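Local coordinates for protein NAD(P)H dehydrogenase (quinone) (Deinococcus radiodurans, PDB 1YDG) that catalyses the two-electron reduction of quinones to quinols by NADH or NADPH, with one FMN bound to each subunit of a homotetramer, at residues T19-A24 against K59-A64; A34-R39 against R192-T197; A99-L104 against Q136-T141. All blocks are in the same frame, centred on the assembly; numbering follows the deposited sequence.

Contact 1. Residues T19-A24 against K59-A64; sequences TGYAMA and KANIEA. With SO4 (sulfate ion), chain J.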
loop_
_atom_site.group_PDB
_atom_site.type_symbol
_atom_site.label_atom_id
_atom_site.label_comp_id
_atom_site.label_asym_id
_atom_site.label_seq_id
_atom_site.Cartn_x
_atom_site.Cartn_y
_atom_site.Cartn_z
ATOM N N THR B 19 23.334 7.294 6.040
ATOM C CA THR B 19 23.106 6.323 4.971
ATOM C C THR B 19 22.442 6.977 3.751
ATOM O O THR B 19 22.900 6.795 2.633
ATOM C CB THR B 19 22.307 5.096 5.455
ATOM O OG1 THR B 19 23.029 4.462 6.507
ATOM C CG2 THR B 19 22.088 4.066 4.318
ATOM N N GLY B 20 21.383 7.756 3.973
ATOM C CA GLY B 20 20.728 8.467 2.873
ATOM C C GLY B 20 21.617 9.478 2.173
ATOM O O GLY B 20 21.497 9.684 0.973
ATOM N N TYR B 21 22.514 10.111 2.929
ATOM C CA TYR B 21 23.480 11.040 2.379
ATOM C C TYR B 21 24.442 10.295 1.434
ATOM O O TYR B 21 24.719 10.768 0.334
ATOM C CB TYR B 21 24.228 11.762 3.509
ATOM C CG TYR B 21 25.244 12.810 3.084
ATOM C CD1 TYR B 21 24.990 13.678 2.025
ATOM C CD2 TYR B 21 26.447 12.966 3.782
ATOM C CE1 TYR B 21 25.923 14.649 1.642
ATOM C CE2 TYR B 21 27.374 13.932 3.414
ATOM C CZ TYR B 21 27.109 14.775 2.339
ATOM O OH TYR B 21 28.015 15.751 1.962
ATOM N N ALA B 22 24.939 9.132 1.843
ATOM C CA ALA B 22 25.828 8.347 0.957
ATOM C C ALA B 22 25.075 7.949 -0.323
ATOM O O ALA B 22 25.606 8.045 -1.428
ATOM C CB ALA B 22 26.341 7.109 1.671
ATOM N N MET B 23 23.825 7.529 -0.158
ATOM C CA MET B 23 23.009 7.138 -1.301
ATOM C C MET B 23 22.766 8.313 -2.224
ATOM O O MET B 23 22.848 8.171 -3.422
ATOM C CB MET B 23 21.654 6.579 -0.838
ATOM C CG MET B 23 21.743 5.280 -0.063
ATOM S SD MET B 23 20.153 4.791 0.610
ATOM C CE MET B 23 19.313 4.344 -0.874
ATOM N N ALA B 24 22.448 9.471 -1.646
ATOM C CA ALA B 24 22.125 10.653 -2.423
ATOM C C ALA B 24 23.338 11.168 -3.173
ATOM O O ALA B 24 23.218 11.594 -4.325
ATOM C CB ALA B 24 21.533 11.723 -1.540
ATOM N N LYS B 59 24.713 13.528 15.034
ATOM C CA LYS B 59 25.506 14.759 15.136
ATOM C C LYS B 59 26.551 14.857 14.053
ATOM O O LYS B 59 26.694 15.904 13.433
ATOM C CB LYS B 59 26.225 14.874 16.472
ATOM C CG LYS B 59 25.357 15.386 17.571
ATOM C CD LYS B 59 26.157 15.677 18.808
ATOM C CE LYS B 59 26.488 17.138 18.920
ATOM N NZ LYS B 59 27.420 17.324 20.050
ATOM N N ALA B 60 27.285 13.766 13.843
ATOM C CA ALA B 60 28.363 13.755 12.865
ATOM C C ALA B 60 27.818 14.020 11.471
ATOM O O ALA B 60 28.394 14.800 10.713
ATOM C CB ALA B 60 29.089 12.437 12.897
ATOM N N ASN B 61 26.690 13.392 11.142
ATOM C CA ASN B 61 26.140 13.508 9.794
ATOM C C ASN B 61 25.624 14.894 9.521
ATOM O O ASN B 61 25.796 15.413 8.432
ATOM C CB ASN B 61 25.031 12.491 9.541
ATOM C CG ASN B 61 24.513 12.547 8.119
ATOM O OD1 ASN B 61 25.281 12.432 7.153
ATOM N ND2 ASN B 61 23.205 12.702 7.978
ATOM N N ILE B 62 25.001 15.504 10.517
ATOM C CA ILE B 62 24.545 16.884 10.363
ATOM C C ILE B 62 25.716 17.798 9.964
ATOM O O ILE B 62 25.607 18.592 9.020
ATOM C CB ILE B 62 23.772 17.350 11.618
ATOM C CG1 ILE B 62 22.396 16.645 11.625
ATOM C CG2 ILE B 62 23.594 18.836 11.639
ATOM C CD1 ILE B 62 21.506 16.980 12.768
ATOM N N GLU B 63 26.848 17.651 10.646
ATOM C CA GLU B 63 28.037 18.453 10.352
ATOM C C GLU B 63 28.580 18.077 8.971
ATOM O O GLU B 63 28.972 18.941 8.181
ATOM C CB GLU B 63 29.104 18.227 11.440
ATOM C CG GLU B 63 30.422 18.966 11.215
ATOM C CD GLU B 63 30.255 20.472 11.230
ATOM O OE1 GLU B 63 29.322 20.964 11.895
ATOM O OE2 GLU B 63 31.056 21.167 10.576
ATOM N N ALA B 64 28.598 16.785 8.672
ATOM C CA ALA B 64 29.114 16.328 7.381
ATOM C C ALA B 64 28.307 16.896 6.214
ATOM O O ALA B 64 28.861 17.140 5.144
ATOM C CB ALA B 64 29.142 14.818 7.322
HETATM S S SO4 J . 20.033 7.375 7.575
HETATM O O1 SO4 J . 21.385 6.989 7.980
HETATM O O2 SO4 J . 19.240 6.193 7.307
HETATM O O3 SO4 J . 19.455 8.152 8.672
HETATM O O4 SO4 J . 20.096 8.152 6.344
HETATM O O HOH W 1 30.621 15.471 2.670
#

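Contact 2. Residues A34-R39 against R192-T197; sequences AGAEVR and RQVELT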
loop_
_atom_site.group_PDB
_atom_site.type_symbol
_atom_site.label_atom_id
_atom_site.label_comp_id
_atom_site.label_asym_id
_atom_site.label_seq_id
_atom_site.Cartn_x
_atom_site.Cartn_y
_atom_site.Cartn_z
ATOM N N ALA B 34 25.429 11.041 -16.256
ATOM C CA ALA B 34 24.411 10.926 -17.289
ATOM C C ALA B 34 24.189 12.236 -18.035
ATOM O O ALA B 34 23.315 12.311 -18.892
ATOM C CB ALA B 34 23.097 10.431 -16.696
ATOM N N GLY B 35 24.958 13.274 -17.709
ATOM C CA GLY B 35 24.871 14.551 -18.427
ATOM C C GLY B 35 23.804 15.501 -17.908
ATOM O O GLY B 35 23.516 16.529 -18.544
ATOM N N ALA B 36 23.200 15.169 -16.771
ATOM C CA ALA B 36 22.204 16.037 -16.164
ATOM C C ALA B 36 22.858 17.182 -15.398
ATOM O O ALA B 36 24.018 17.102 -15.001
ATOM C CB ALA B 36 21.297 15.233 -15.221
ATOM N N GLU B 37 22.093 18.249 -15.208
ATOM C CA GLU B 37 22.423 19.287 -14.249
ATOM C C GLU B 37 21.823 18.876 -12.915
ATOM O O GLU B 37 20.610 18.724 -12.819
ATOM C CB GLU B 37 21.833 20.631 -14.686
ATOM C CG GLU B 37 22.138 21.753 -13.710
ATOM C CD GLU B 37 21.800 23.126 -14.240
ATOM O OE1 GLU B 37 20.856 23.258 -15.049
ATOM O OE2 GLU B 37 22.486 24.086 -13.817
ATOM N N VAL B 38 22.658 18.703 -11.891
ATOM C CA VAL B 38 22.195 18.104 -10.640
ATOM C C VAL B 38 22.198 19.069 -9.453
ATOM O O VAL B 38 23.160 19.812 -9.247
ATOM C CB VAL B 38 23.048 16.869 -10.277
ATOM C CG1 VAL B 38 22.418 16.103 -9.132
ATOM C CG2 VAL B 38 23.225 15.942 -11.506
ATOM N N ARG B 39 21.116 19.045 -8.681
ATOM C CA ARG B 39 21.110 19.598 -7.318
ATOM C C ARG B 39 20.973 18.468 -6.312
ATOM O O ARG B 39 20.011 17.720 -6.357
ATOM C CB ARG B 39 19.964 20.587 -7.102
ATOM C CG ARG B 39 20.079 21.801 -7.967
ATOM C CD ARG B 39 18.990 22.811 -7.650
ATOM N NE ARG B 39 19.144 23.980 -8.495
ATOM C CZ ARG B 39 18.234 24.935 -8.658
ATOM N NH1 ARG B 39 17.085 24.904 -7.996
ATOM N NH2 ARG B 39 18.502 25.940 -9.479
ATOM N N ARG B 192 18.759 5.852 -15.719
ATOM C CA ARG B 192 17.558 5.506 -16.445
ATOM C C ARG B 192 16.527 6.622 -16.399
ATOM O O ARG B 192 15.937 6.964 -17.417
ATOM C CB ARG B 192 16.993 4.235 -15.842
ATOM C CG ARG B 192 15.617 3.902 -16.294
ATOM C CD ARG B 192 15.187 2.570 -15.662
ATOM N NE ARG B 192 13.747 2.435 -15.777
ATOM C CZ ARG B 192 13.125 2.098 -16.892
ATOM N NH1 ARG B 192 13.820 1.842 -17.997
ATOM N NH2 ARG B 192 11.805 2.020 -16.906
ATOM N N GLN B 193 16.302 7.177 -15.214
ATOM C CA GLN B 193 15.348 8.279 -15.067
ATOM C C GLN B 193 15.743 9.506 -15.881
ATOM O O GLN B 193 14.886 10.151 -16.492
ATOM C CB GLN B 193 15.156 8.645 -13.592
ATOM C CG GLN B 193 14.224 9.839 -13.370
ATOM C CD GLN B 193 13.833 10.032 -11.937
ATOM O OE1 GLN B 193 14.234 9.267 -11.074
ATOM N NE2 GLN B 193 13.032 11.071 -11.667
ATOM N N VAL B 194 17.032 9.827 -15.897
ATOM C CA VAL B 194 17.537 10.956 -16.700
ATOM C C VAL B 194 17.296 10.710 -18.192
ATOM O O VAL B 194 16.801 11.589 -18.885
ATOM C CB VAL B 194 19.045 11.217 -16.423
ATOM C CG1 VAL B 194 19.663 12.147 -17.477
ATOM C CG2 VAL B 194 19.235 11.773 -15.030
ATOM N N GLU B 195 17.617 9.503 -18.660
ATOM C CA GLU B 195 17.340 9.105 -20.058
ATOM C C GLU B 195 15.848 9.188 -20.438
ATOM O O GLU B 195 15.493 9.750 -21.483
ATOM C CB GLU B 195 17.883 7.695 -20.326
ATOM C CG GLU B 195 19.413 7.641 -20.361
ATOM C CD GLU B 195 19.989 6.222 -20.348
ATOM O OE1 GLU B 195 19.211 5.234 -20.422
ATOM O OE2 GLU B 195 21.239 6.100 -20.269
ATOM N N LEU B 196 14.975 8.654 -19.593
ATOM C CA LEU B 196 13.525 8.817 -19.816
ATOM C C LEU B 196 13.094 10.292 -19.850
ATOM O O LEU B 196 12.342 10.710 -20.736
ATOM C CB LEU B 196 12.714 8.049 -18.768
ATOM C CG LEU B 196 12.716 6.517 -18.920
ATOM C CD1 LEU B 196 12.182 5.848 -17.667
ATOM C CD2 LEU B 196 11.924 6.058 -20.136
ATOM N N THR B 197 13.588 11.076 -18.895
ATOM C CA THR B 197 13.220 12.482 -18.789
ATOM C C THR B 197 13.662 13.277 -20.035
ATOM O O THR B 197 12.891 14.063 -20.580
ATOM C CB THR B 197 13.834 13.142 -17.545
ATOM O OG1 THR B 197 13.564 12.354 -16.377
ATOM C CG2 THR B 197 13.269 14.539 -17.359
#

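Contact 3. Residues A99-L104 against Q136-T141; sequences AFIDTL and QTLYMT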
loop_
_atom_site.group_PDB
_atom_site.type_symbol
_atom_site.label_atom_id
_atom_site.label_comp_id
_atom_site.label_asym_id
_atom_site.label_seq_id
_atom_site.Cartn_x
_atom_site.Cartn_y
_atom_site.Cartn_z
ATOM N N ALA B 99 7.334 16.624 6.373
ATOM C CA ALA B 99 7.247 18.068 6.627
ATOM C C ALA B 99 7.580 18.847 5.374
ATOM O O ALA B 99 6.901 19.821 5.068
ATOM C CB ALA B 99 8.153 18.483 7.761
ATOM N N PHE B 100 8.614 18.398 4.647
ATOM C CA PHE B 100 8.980 18.987 3.376
ATOM C C PHE B 100 7.842 18.855 2.375
ATOM O O PHE B 100 7.446 19.813 1.737
ATOM C CB PHE B 100 10.239 18.340 2.789
ATOM C CG PHE B 100 10.558 18.847 1.427
ATOM C CD1 PHE B 100 10.869 20.196 1.233
ATOM C CD2 PHE B 100 10.485 18.021 0.331
ATOM C CE1 PHE B 100 11.132 20.690 -0.051
ATOM C CE2 PHE B 100 10.728 18.505 -0.927
ATOM C CZ PHE B 100 11.052 19.836 -1.122
ATOM N N ILE B 101 7.327 17.636 2.227
ATOM C CA ILE B 101 6.197 17.367 1.339
ATOM C C ILE B 101 5.011 18.306 1.651
ATOM O O ILE B 101 4.384 18.849 0.745
ATOM C CB ILE B 101 5.790 15.860 1.424
ATOM C CG1 ILE B 101 6.838 15.002 0.709
ATOM C CG2 ILE B 101 4.403 15.629 0.848
ATOM C CD1 ILE B 101 6.754 13.515 1.029
ATOM N N ASP B 102 4.748 18.529 2.928
ATOM C CA ASP B 102 3.642 19.393 3.335
ATOM C C ASP B 102 3.867 20.876 2.993
ATOM O O ASP B 102 2.907 21.648 3.004
ATOM C CB ASP B 102 3.301 19.196 4.823
ATOM C CG ASP B 102 2.629 17.852 5.111
ATOM O OD1 ASP B 102 2.414 17.083 4.146
ATOM O OD2 ASP B 102 2.306 17.556 6.303
ATOM N N THR B 103 5.092 21.281 2.650
ATOM C CA THR B 103 5.322 22.650 2.148
ATOM C C THR B 103 5.006 22.833 0.673
ATOM O O THR B 103 5.010 23.957 0.181
ATOM C CB THR B 103 6.762 23.145 2.370
ATOM O OG1 THR B 103 7.682 22.421 1.531
ATOM C CG2 THR B 103 7.124 23.034 3.811
ATOM N N LEU B 104 4.698 21.740 -0.022
ATOM C CA LEU B 104 4.475 21.768 -1.462
ATOM C C LEU B 104 3.044 22.092 -1.905
ATOM O O LEU B 104 2.741 21.977 -3.083
ATOM C CB LEU B 104 4.905 20.420 -2.073
ATOM C CG LEU B 104 6.322 19.949 -1.755
ATOM C CD1 LEU B 104 6.528 18.550 -2.292
ATOM C CD2 LEU B 104 7.373 20.920 -2.305
ATOM N N GLN B 136 6.529 2.948 -1.584
ATOM C CA GLN B 136 5.138 3.026 -2.013
ATOM C C GLN B 136 4.463 4.328 -1.566
ATOM O O GLN B 136 3.811 4.992 -2.364
ATOM C CB GLN B 136 4.345 1.846 -1.467
ATOM C CG GLN B 136 2.830 1.936 -1.717
ATOM C CD GLN B 136 2.052 0.721 -1.142
ATOM O OE1 GLN B 136 1.898 0.568 0.080
ATOM N NE2 GLN B 136 1.545 -0.111 -2.028
ATOM N N THR B 137 4.600 4.677 -0.293
ATOM C CA THR B 137 3.970 5.904 0.213
ATOM C C THR B 137 4.484 7.135 -0.531
ATOM O O THR B 137 3.734 8.089 -0.775
ATOM C CB THR B 137 4.177 6.103 1.717
ATOM O OG1 THR B 137 5.570 6.253 2.007
ATOM C CG2 THR B 137 3.652 4.927 2.499
ATOM N N LEU B 138 5.753 7.101 -0.915
ATOM C CA LEU B 138 6.365 8.217 -1.651
ATOM C C LEU B 138 5.860 8.311 -3.091
ATOM O O LEU B 138 5.603 9.417 -3.598
ATOM C CB LEU B 138 7.892 8.104 -1.604
ATOM C CG LEU B 138 8.512 8.352 -0.220
ATOM C CD1 LEU B 138 10.013 8.100 -0.259
ATOM C CD2 LEU B 138 8.218 9.786 0.310
ATOM N N TYR B 139 5.700 7.158 -3.746
ATOM C CA TYR B 139 5.119 7.144 -5.079
ATOM C C TYR B 139 3.662 7.583 -5.050
ATOM O O TYR B 139 3.245 8.352 -5.943
ATOM C CB TYR B 139 5.257 5.780 -5.791
ATOM C CG TYR B 139 6.667 5.489 -6.253
ATOM C CD1 TYR B 139 7.200 6.089 -7.393
ATOM C CD2 TYR B 139 7.470 4.601 -5.555
ATOM C CE1 TYR B 139 8.484 5.844 -7.790
ATOM C CE2 TYR B 139 8.782 4.352 -5.960
ATOM C CZ TYR B 139 9.274 4.959 -7.076
ATOM O OH TYR B 139 10.573 4.699 -7.470
ATOM N N MET B 140 2.893 7.119 -4.052
ATOM C CA MET B 140 1.471 7.507 -3.968
ATOM C C MET B 140 1.323 9.036 -3.866
ATOM O O MET B 140 0.472 9.627 -4.531
ATOM C CB MET B 140 0.734 6.839 -2.810
ATOM C CG MET B 140 0.567 5.313 -2.906
ATOM S SD MET B 140 -0.059 4.609 -4.455
ATOM C CE MET B 140 1.476 4.114 -5.215
ATOM N N THR B 141 2.148 9.658 -3.029
ATOM C CA THR B 141 2.213 11.138 -2.927
ATOM C C THR B 141 2.485 11.807 -4.270
ATOM O O THR B 141 1.822 12.790 -4.647
ATOM C CB THR B 141 3.293 11.554 -1.872
ATOM O OG1 THR B 141 2.774 11.274 -0.568
ATOM C CG2 THR B 141 3.656 13.022 -1.960
#

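Contact 1. Residues T19-A24 against K59-A64
Tyr21 and Asn61 mark the closest approach of two helical segments, 19-24 near the start of helix 19-33 and 59-64 at the end of helix 56-64, with their CA atoms 8.3 Å apart. The ring of Tyr21 and the amide of Asn61 meet in the space between. CB of Tyr21 is directed at the second helix, and with CG anti to the backbone N (chi1 -178°) the ring atoms CD2 and CE2 come to lie beside Asn61 and Ala64. Asn61 meets the ring with its amide oxygen: OD1 lies 3.6 Å from CD2 of Tyr21, with the amide and ring planes 54° apart, a van der Waals approach and not a hydrogen bond. The other end of the amide turns to the phosphate loop, where ND2 makes a weak hydrogen bond to the carbonyl O of Ser16. Farther along the ring, CE2 of Tyr21 comes within 4.4 Å of the methyl CB of Ala64. The phenol oxygen is tied to a water 2.7 Å from OH, and the same water donates a weak bond to the carbonyl O of Ala64, so the last turn of the second helix is joined to the ring indirectly. Met65 and Val68, just beyond that helix, also pack on Tyr21. With an alanine here, the ring contacts with Asn61 and Ala64 would probably be lost and the water left without its phenol partner. At the same helix start, the backbone N of Thr19 donates to O1 of a sulfate at 2.8 Å and that of Gly20 to O4 at 2.7 Å; Ser15, Ser16 and Thr17 complete the grip. Thr19 and Gly20 belong to the FMN site, and an anion held by backbone N-H groups at a helix N-terminus is characteristic of the phosphate-binding loop of flavodoxin-like folds.

Contact 2. Residues A34-R39 against R192-T197
Val194 carries this contact, wedging its two methyls against Ala34 and Ala36 on the turn that leads from helix 19-33 into strand 37-42. Along the second segment, Arg192 comes first and faces away from that turn: its NH1 is hydrogen-bonded to OD1 of Asn115 of the second subunit, while CD1 of Leu196 lies over one face of the guanidinium, 3.9 Å above its plane. Gln193 looks to the central sheet, its amide hydrogen-bonded to Ser119, Ile82 and Thr117. At Val194 the side chain divides the work. CG1, anti to the backbone N (chi1 166°), comes to 3.9 Å from CB of Ala34, and CG2 lies 4.0 Å from CB of Ala36. Between the two alanines, Gly35 ends the preceding helix in a Schellman motif with positive phi, and the chain then enters the strand. The C-terminal helix 180-204 thus packs on an alpha-to-beta connection of the flavodoxin-like alpha/beta sandwich, with apolar contacts alone joining the two segments. One turn after Arg192, Leu196 packs on Leu200 of the second subunit. Thr197 folds back on its own helix: its OG1 donates to the carbonyl O of Gln193 at 2.6 Å, from 37° out of the carbonyl plane, while its backbone N reaches the same oxygen from the other face.

Contact 3. Residues A99-L104 against Q136-T141
Ile101 of helix 95-102 meets Leu138 and Thr141 of helix 131-144, two helices that lie on one side of the largely parallel central sheet of the flavodoxin-like fold. The CA atoms of Ile101 and Thr141 are 8.5 Å apart, a gap filled by side chains, and all three contact residues are buried. From CB, which is directed at the second helix, the chain of Ile101 splits. CG2, placed anti to the backbone N (chi1 -73°, measured to CG1), runs tip to tip into the methyl of Thr141, with CG2 to CG2 at 3.9 Å. The longer branch leaves by CG1, which is anti to the carbonyl carbon and serves as the link to CD1. This terminal methyl lies 4.1 Å from CD2 of Leu138, whose side chain crosses that of Ile101 at about a right angle. Leu138 starts out to one side and bends in at its far end, and it also rests on Ala120 of strand 117-124, while Ile101 touches Phe84 of strand 81-89, so both side chains also touch the sheet. Phe90 of the third subunit packs on Ile101 as well. Thr141 is split in function: its methyl serves the apolar contact, while its hydroxyl OG1 is hydrogen-bonded to Arg98 NH1 in its own chain and to the backbone O of Phe90 of the third subunit. Two residues after Ile101, Thr103 OG1 donates to the carbonyl O of Phe100 at 2.6 Å, in the carbonyl plane and on a lone pair, and Thr103 N donates to that same oxygen.

The three contacts lie well apart in one flavodoxin-like domain, their centres 21 to 23 Å from each other, and none touches another. Contact 1 sits at the FMN site itself, with the side chain of Asn61 about 9 Å from that of Arg89. Contact 3 lies near another part of the site: the side chain of Thr141 is about 6 Å from that of His144, an FMN-binding residue. Contact 2 is away from it. Helix 19-33 leads from contact 1 straight into the turn of contact 2, their nearest atoms about 7 Å apart. Contact 3 is nested inside the long loop that contact 2 closes, and both reach the second subunit of the tetramer.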